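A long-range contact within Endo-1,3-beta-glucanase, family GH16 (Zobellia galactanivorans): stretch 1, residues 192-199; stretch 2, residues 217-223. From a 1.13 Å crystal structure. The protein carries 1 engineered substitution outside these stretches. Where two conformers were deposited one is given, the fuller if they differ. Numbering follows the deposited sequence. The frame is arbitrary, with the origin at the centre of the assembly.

Stretch 1 192-199: EWNASAMK
Stretch 2 (217-223) PYNAPHY

The contact is a small, largely aromatic one, in which Trp193 and Met198 of a β-hairpin pack against the loop and first strand residues of stretch 2, pinned by one direct hydrogen bond and one bridging water. It buries 296 Å² in total, and Trp193 and Tyr218 contribute the most.

Stretch 1 is extended at both ends (phi/psi: Glu192 -119/120°, Trp193 -128/124°; Ala197 -163/162°, Met198 -120/126°, Lys199 -123/128°). The two strands are antiparallel, paired through Glu192 N to Lys199 O and Lys199 N to Glu192 O, both 2.8 Å, and Asn194 N to Ala197 O, 2.9 Å. Between them the chain turns through Ala195 (-62/-23°) and Ser196 (-84/-42°). Asn194 (-146/-175°, chi1 p, chi2 24°) points away from stretch 2 and holds the turn instead: its OD1 accepts from Ser196 N and Ala197 N, each at 2.9 Å. Trp193 and Met198 both point toward stretch 2.

Stretch 2 starts as a loop, with Pro217 at phi/psi -83/31°, Tyr218 at -111/33° and Asn219 at -132/20°, then extends through Ala220 (-139/173°) and Pro221 (-69/145°) into the strand at His222 (-123/158°) and Tyr223 (-118/159°). The closest CA pair is Ala195 CA and Asn219 CA, 6.7 Å apart.

Trp193 (chi1 t, chi2 25°) lays its indole along this bend. Its NE1 donates to Tyr218 O at 2.9 Å, with an N-H...O angle of 150°, so the one polar atom of a buried ring is satisfied by a loop carbonyl near the ring plane. Farther along the same edge, CH2 lies 3.6 Å from Ala220 O; the same atom is 3.6 Å from His222 ND1. The Trp193 edge is directed at the face of His222 (chi1 -79°, chi2 50°), the six-membered ring and imidazole centroids being 5.0 Å apart and the planes at 69°. A weak hydrogen bond runs from His222 ND1 to Ala220 O, 3.3 Å, within the same stretch.

Tyr218 (chi1 m, chi2 -65°) points toward stretch 1, though the end of its side chain leads away. Met198, unbranched and flexible, adopts m, t, m at chi1 to chi3 and sets SD over one ring face, 3.4 Å from Tyr218 CG and 3.8 Å from the ring centroid, 28° off the normal.

At the more exposed turn, a water donates to Ala195 O (2.7 Å) and Asn219 OD1 (2.8 Å). Asn219 (chi1 m, chi2 -73°) has CB directed away, yet its amide comes nearer, with OD1 4.1 Å from Ala195 CA; the small Ala195 points its CB sideways.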

# COMPACT_ATOMS: atom_id res chain seq x y z
N GLU A 192 4.14 -6.45 12.32
CA GLU A 192 3.92 -7.68 13.11
C GLU A 192 2.51 -7.52 13.70
O GLU A 192 2.25 -6.62 14.49
CB GLU A 192 4.96 -7.76 14.23
CG GLU A 192 6.33 -7.98 13.68
CD GLU A 192 7.44 -7.80 14.65
OE1 GLU A 192 7.19 -7.81 15.89
OE2 GLU A 192 8.59 -7.65 14.19
N TRP A 193 1.66 -8.45 13.35
CA TRP A 193 0.26 -8.39 13.66
C TRP A 193 -0.17 -9.68 14.32
O TRP A 193 -0.02 -10.77 13.75
CB TRP A 193 -0.49 -8.19 12.34
CG TRP A 193 -1.98 -8.26 12.36
CD1 TRP A 193 -2.89 -8.01 13.41
CD2 TRP A 193 -2.79 -8.55 11.22
NE1 TRP A 193 -4.14 -8.18 12.98
CE2 TRP A 193 -4.16 -8.50 11.66
CE3 TRP A 193 -2.52 -8.88 9.85
CZ2 TRP A 193 -5.20 -8.80 10.78
CZ3 TRP A 193 -3.57 -9.15 9.01
CH2 TRP A 193 -4.91 -9.14 9.48
N ASN A 194 -0.76 -9.57 15.52
CA ASN A 194 -1.36 -10.76 16.17
C ASN A 194 -2.55 -10.32 16.94
O ASN A 194 -3.03 -9.17 16.81
CB ASN A 194 -0.31 -11.56 16.96
CG ASN A 194 0.31 -10.74 18.07
OD1 ASN A 194 -0.30 -9.76 18.57
ND2 ASN A 194 1.53 -11.14 18.51
N ALA A 195 -3.16 -11.25 17.67
CA ALA A 195 -4.39 -10.93 18.42
C ALA A 195 -4.14 -9.85 19.49
O ALA A 195 -5.06 -9.23 20.00
CB ALA A 195 -5.00 -12.16 19.06
N SER A 196 -2.88 -9.70 19.92
CA SER A 196 -2.48 -8.74 20.98
C SER A 196 -2.24 -7.31 20.45
O SER A 196 -2.64 -6.36 21.10
CB SER A 196 -1.22 -9.29 21.68
OG SER A 196 -1.55 -10.53 22.31
N ALA A 197 -1.57 -7.21 19.30
CA ALA A 197 -1.09 -5.87 18.89
C ALA A 197 -0.74 -5.89 17.44
O ALA A 197 -0.47 -6.95 16.81
CB ALA A 197 0.15 -5.45 19.69
N MET A 198 -0.67 -4.68 16.88
CA MET A 198 -0.07 -4.44 15.55
C MET A 198 1.08 -3.49 15.71
O MET A 198 0.90 -2.40 16.27
CB MET A 198 -1.10 -3.86 14.65
CG MET A 198 -2.17 -4.89 14.34
SD MET A 198 -3.72 -4.22 13.93
CE MET A 198 -4.34 -3.38 15.41
N LYS A 199 2.23 -3.89 15.22
CA LYS A 199 3.46 -3.12 15.36
C LYS A 199 4.00 -2.84 13.96
O LYS A 199 4.15 -3.79 13.17
CB LYS A 199 4.51 -3.89 16.11
CG LYS A 199 4.11 -4.29 17.54
CD LYS A 199 5.18 -5.18 18.17
CE LYS A 199 4.80 -5.75 19.50
NZ LYS A 199 5.92 -6.47 20.11
N PRO A 217 -11.46 -4.13 13.51
CA PRO A 217 -11.49 -5.03 12.34
C PRO A 217 -10.15 -5.69 12.03
O PRO A 217 -9.92 -6.17 10.79
CB PRO A 217 -11.97 -4.10 11.23
CG PRO A 217 -11.50 -2.73 11.68
CD PRO A 217 -11.55 -2.69 13.16
N TYR A 218 -9.34 -5.94 13.01
CA TYR A 218 -7.99 -6.47 12.83
C TYR A 218 -7.88 -7.90 13.34
O TYR A 218 -6.86 -8.34 13.82
CB TYR A 218 -6.94 -5.59 13.49
CG TYR A 218 -6.97 -4.15 12.97
CD1 TYR A 218 -6.65 -3.88 11.66
CD2 TYR A 218 -7.29 -3.08 13.77
CE1 TYR A 218 -6.62 -2.58 11.17
CE2 TYR A 218 -7.27 -1.80 13.30
CZ TYR A 218 -6.94 -1.51 12.02
OH TYR A 218 -6.86 -0.21 11.57
N ASN A 219 -8.99 -8.68 13.21
CA ASN A 219 -9.01 -10.12 13.62
C ASN A 219 -9.61 -10.96 12.54
O ASN A 219 -10.05 -12.10 12.79
CB ASN A 219 -9.73 -10.30 14.97
CG ASN A 219 -8.98 -9.52 16.04
OD1 ASN A 219 -7.90 -9.87 16.51
ND2 ASN A 219 -9.58 -8.37 16.34
N ALA A 220 -9.64 -10.46 11.31
CA ALA A 220 -10.19 -11.13 10.17
C ALA A 220 -9.23 -10.85 8.99
O ALA A 220 -8.35 -9.99 9.10
CB ALA A 220 -11.59 -10.62 9.87
N PRO A 221 -9.42 -11.46 7.83
CA PRO A 221 -8.34 -11.38 6.81
C PRO A 221 -8.17 -10.01 6.25
O PRO A 221 -9.17 -9.30 6.02
CB PRO A 221 -8.80 -12.36 5.72
CG PRO A 221 -9.56 -13.46 6.54
CD PRO A 221 -10.39 -12.55 7.51
N HIS A 222 -6.93 -9.67 5.97
CA HIS A 222 -6.57 -8.44 5.19
C HIS A 222 -5.76 -8.87 4.00
O HIS A 222 -5.21 -9.95 3.93
CB HIS A 222 -5.71 -7.48 6.07
CG HIS A 222 -6.47 -6.66 7.05
ND1 HIS A 222 -7.39 -7.03 7.96
CD2 HIS A 222 -6.26 -5.32 7.19
CE1 HIS A 222 -7.82 -5.89 8.59
NE2 HIS A 222 -7.12 -4.85 8.11
N TYR A 223 -5.75 -8.00 2.98
CA TYR A 223 -4.86 -8.13 1.84
C TYR A 223 -3.94 -6.94 1.74
O TYR A 223 -4.21 -5.87 2.30
CB TYR A 223 -5.62 -8.38 0.52
CG TYR A 223 -6.59 -7.32 0.15
CD1 TYR A 223 -6.21 -6.19 -0.61
CD2 TYR A 223 -7.94 -7.39 0.57
CE1 TYR A 223 -7.12 -5.22 -0.96
CE2 TYR A 223 -8.85 -6.42 0.22
CZ TYR A 223 -8.44 -5.36 -0.57
OH TYR A 223 -9.39 -4.42 -0.94
O HOH W 1 -7.67 -9.07 19.22